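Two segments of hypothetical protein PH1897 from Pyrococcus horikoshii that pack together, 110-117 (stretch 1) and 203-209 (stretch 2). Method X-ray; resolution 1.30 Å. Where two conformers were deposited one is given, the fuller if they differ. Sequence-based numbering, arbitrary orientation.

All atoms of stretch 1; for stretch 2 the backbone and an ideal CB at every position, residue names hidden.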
# COMPACT_ATOMS: atom_id res chain seq x y z
N ASP A 110 3.89 26.75 17.86
CA ASP A 110 2.83 26.84 16.87
C ASP A 110 3.20 26.35 15.47
O ASP A 110 4.19 26.78 14.89
CB ASP A 110 2.33 28.27 16.79
CG ASP A 110 1.09 28.39 15.95
OD1 ASP A 110 0.09 27.71 16.28
OD2 ASP A 110 1.12 29.16 14.96
N PRO A 111 2.38 25.46 14.89
CA PRO A 111 2.64 24.93 13.55
C PRO A 111 2.26 25.95 12.47
O PRO A 111 1.14 26.46 12.44
CB PRO A 111 1.80 23.66 13.50
CG PRO A 111 0.67 23.95 14.44
CD PRO A 111 1.18 24.86 15.50
N ILE A 112 3.21 26.27 11.60
CA ILE A 112 2.96 27.24 10.54
C ILE A 112 3.03 26.66 9.13
O ILE A 112 2.55 27.28 8.19
CB ILE A 112 3.94 28.43 10.63
CG1 ILE A 112 5.39 27.93 10.59
CG2 ILE A 112 3.69 29.21 11.92
CD1 ILE A 112 6.42 29.03 10.45
N TYR A 113 3.62 25.48 9.00
CA TYR A 113 3.75 24.85 7.69
C TYR A 113 4.19 23.41 7.84
O TYR A 113 4.95 23.07 8.73
CB TYR A 113 4.79 25.60 6.85
CG TYR A 113 5.06 25.00 5.50
CD1 TYR A 113 4.11 25.05 4.48
CD2 TYR A 113 6.28 24.37 5.23
CE1 TYR A 113 4.37 24.51 3.23
CE2 TYR A 113 6.54 23.82 3.98
CZ TYR A 113 5.59 23.89 2.99
OH TYR A 113 5.87 23.35 1.75
N ALA A 114 3.70 22.56 6.94
CA ALA A 114 4.08 21.17 6.93
C ALA A 114 3.94 20.64 5.52
O ALA A 114 3.12 21.12 4.74
CB ALA A 114 3.19 20.36 7.87
N PHE A 115 4.78 19.67 5.17
CA PHE A 115 4.67 19.07 3.86
C PHE A 115 5.03 17.60 3.95
O PHE A 115 5.76 17.16 4.85
CB PHE A 115 5.56 19.78 2.81
CG PHE A 115 7.03 19.41 2.86
CD1 PHE A 115 7.49 18.27 2.21
CD2 PHE A 115 7.94 20.23 3.51
CE1 PHE A 115 8.85 17.95 2.20
CE2 PHE A 115 9.30 19.92 3.51
CZ PHE A 115 9.76 18.78 2.85
N ILE A 116 4.45 16.85 3.02
CA ILE A 116 4.72 15.43 2.89
C ILE A 116 4.95 15.23 1.40
O ILE A 116 4.12 15.61 0.58
CB ILE A 116 3.52 14.56 3.35
CG1 ILE A 116 3.39 14.64 4.87
CG2 ILE A 116 3.71 13.11 2.90
CD1 ILE A 116 2.11 14.02 5.42
N TYR A 117 6.10 14.64 1.07
CA TYR A 117 6.48 14.37 -0.31
C TYR A 117 6.33 12.88 -0.59
O TYR A 117 6.98 12.05 0.05
CB TYR A 117 7.94 14.81 -0.54
CG TYR A 117 8.49 14.47 -1.92
CD1 TYR A 117 7.74 14.70 -3.07
CD2 TYR A 117 9.78 13.94 -2.06
CE1 TYR A 117 8.24 14.40 -4.33
CE2 TYR A 117 10.29 13.64 -3.33
CZ TYR A 117 9.52 13.87 -4.46
OH TYR A 117 10.01 13.57 -5.71
N UNK A 203 3.72 14.27 12.91
CA UNK A 203 3.60 15.72 12.94
C UNK A 203 3.04 16.37 11.67
O UNK A 203 2.03 17.06 11.72
CB UNK A 203 4.98 16.32 13.23
N UNK A 204 3.69 16.14 10.54
CA UNK A 204 3.22 16.74 9.30
C UNK A 204 1.84 16.24 8.89
O UNK A 204 0.99 17.01 8.47
CB UNK A 204 4.22 16.46 8.18
N UNK A 205 1.63 14.93 9.02
CA UNK A 205 0.35 14.35 8.66
C UNK A 205 -0.79 14.93 9.47
O UNK A 205 -1.87 15.15 8.94
CB UNK A 205 0.39 12.83 8.84
N UNK A 206 -0.54 15.18 10.75
CA UNK A 206 -1.57 15.74 11.61
C UNK A 206 -1.89 17.18 11.20
O UNK A 206 -3.05 17.56 11.12
CB UNK A 206 -1.13 15.69 13.07
N UNK A 207 -0.85 17.97 10.94
CA UNK A 207 -1.07 19.35 10.53
C UNK A 207 -1.84 19.40 9.21
O UNK A 207 -2.81 20.15 9.07
CB UNK A 207 0.26 20.09 10.40
N UNK A 208 -1.43 18.59 8.25
CA UNK A 208 -2.08 18.58 6.96
C UNK A 208 -3.51 18.05 7.02
O UNK A 208 -4.42 18.65 6.44
CB UNK A 208 -1.26 17.74 5.98
N UNK A 209 -3.72 16.94 7.73
CA UNK A 209 -5.05 16.38 7.84
C UNK A 209 -5.99 17.33 8.58
O UNK A 209 -7.13 17.52 8.18
CB UNK A 209 -4.99 15.03 8.55

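The backbone of 203-209 is helical throughout, with phi between -48° and -68° and psi between -38° and -58°, and it crosses the strand 110-117 at 111° between N-to-C directions, with the axes 7.3 Å apart at closest approach. A steep crossing limits contact to a short length of helix, and the side chains of Pro 111, Ala 114 and Ile 116, all directed toward the helix, supply most of the apolar surface there.

Position 203 has its CA-to-CB bond sideways, and nothing of the strand lies within 5.5 Å of the ideal CB. Stretch 1 therefore sets no limit near the CB and offers no close partner there, so many residues would fit. The deposited residue is Ala 203, whose O accepts a backbone hydrogen bond from N of position 207 (3.1 Å).

Position 204 points toward the strand at its nearest point, its CA 5.1 Å from the CA of Ala 114. The ideal CB is already 3.7 Å from Phe 115 O, 3.9 Å from Ile 116 CG1 and 4.0 Å from Ala 114 CB. With three neighbours at contact distance from the first side-chain atom, little room remains, and a small residue such as alanine, glycine or perhaps serine suits best. It is Ala 204, whose CB makes these contacts; its CA also lies 3.9 Å from Ala 114 CB, so two small residues meet where the backbones come close.

Position 205 has a sideways CA-to-CB direction. An ideal CB would sit 4.0 Å from Ile 116 CD1, so a methyl could be accommodated, and the helical angles do not demand glycine. Glycine or alanine are both reasonable, and larger residues might be possible if directed away from that methyl. The deposited Gly 205 leaves its CA bare, and Ile 116 CD1 packs on it at 3.7 Å.

Position 206 is sideways, with no strand atom within 5.5 Å of its ideal CB; the visible atoms leave the choice open. It is Val 206, which makes no contact with stretch 1.

Position 207 points toward the strand, with its ideal CB 3.9 Å from Ala 114 CB and 5.0 Å from Pro 111 CB. The short alanine and the proline ring present an apolar surface, favouring a medium-sized aliphatic residue: valine, or possibly isoleucine or leucine. Val 207, with chi1 at 171° (t), places CG1 3.8 Å from Ala 114 CB and CG2 3.9 Å from Pro 111 CB, so CG1 packs against Ala 114 CB, while CG2 touches Pro 111 CB and also lies near Ala 114 CB (4.4 Å).

Position 208 also points toward the strand, but its ideal CB is 5.1 Å from Ile 116 CD1 and 5.5 Å from Ala 114 CB. That gap calls for a longer apolar chain, isoleucine, leucine or methionine. Ile 208 (m, t) extends CD1 to 3.8 Å from Ile 116 CG1 and 3.9 Å from Phe 115 CA, while its CG1 lies 4.2 Å from Ala 114 CB.

Position 209 is out of reach and unconstrained by the strand; it is Ala 209.

Stretch 2 (203-209) AAGVVIA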
# COMPACT_ATOMS: atom_id res chain seq x y z
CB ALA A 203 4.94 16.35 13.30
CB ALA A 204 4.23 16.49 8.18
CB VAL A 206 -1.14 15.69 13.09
CG1 VAL A 206 -2.10 16.51 13.95
CG2 VAL A 206 -1.13 14.25 13.58
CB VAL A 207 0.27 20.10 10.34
CG1 VAL A 207 0.03 21.46 9.69
CG2 VAL A 207 0.96 20.29 11.68
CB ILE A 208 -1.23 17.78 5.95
CG1 ILE A 208 0.08 18.54 5.70
CG2 ILE A 208 -1.99 17.57 4.64
CD1 ILE A 208 1.13 17.74 4.97
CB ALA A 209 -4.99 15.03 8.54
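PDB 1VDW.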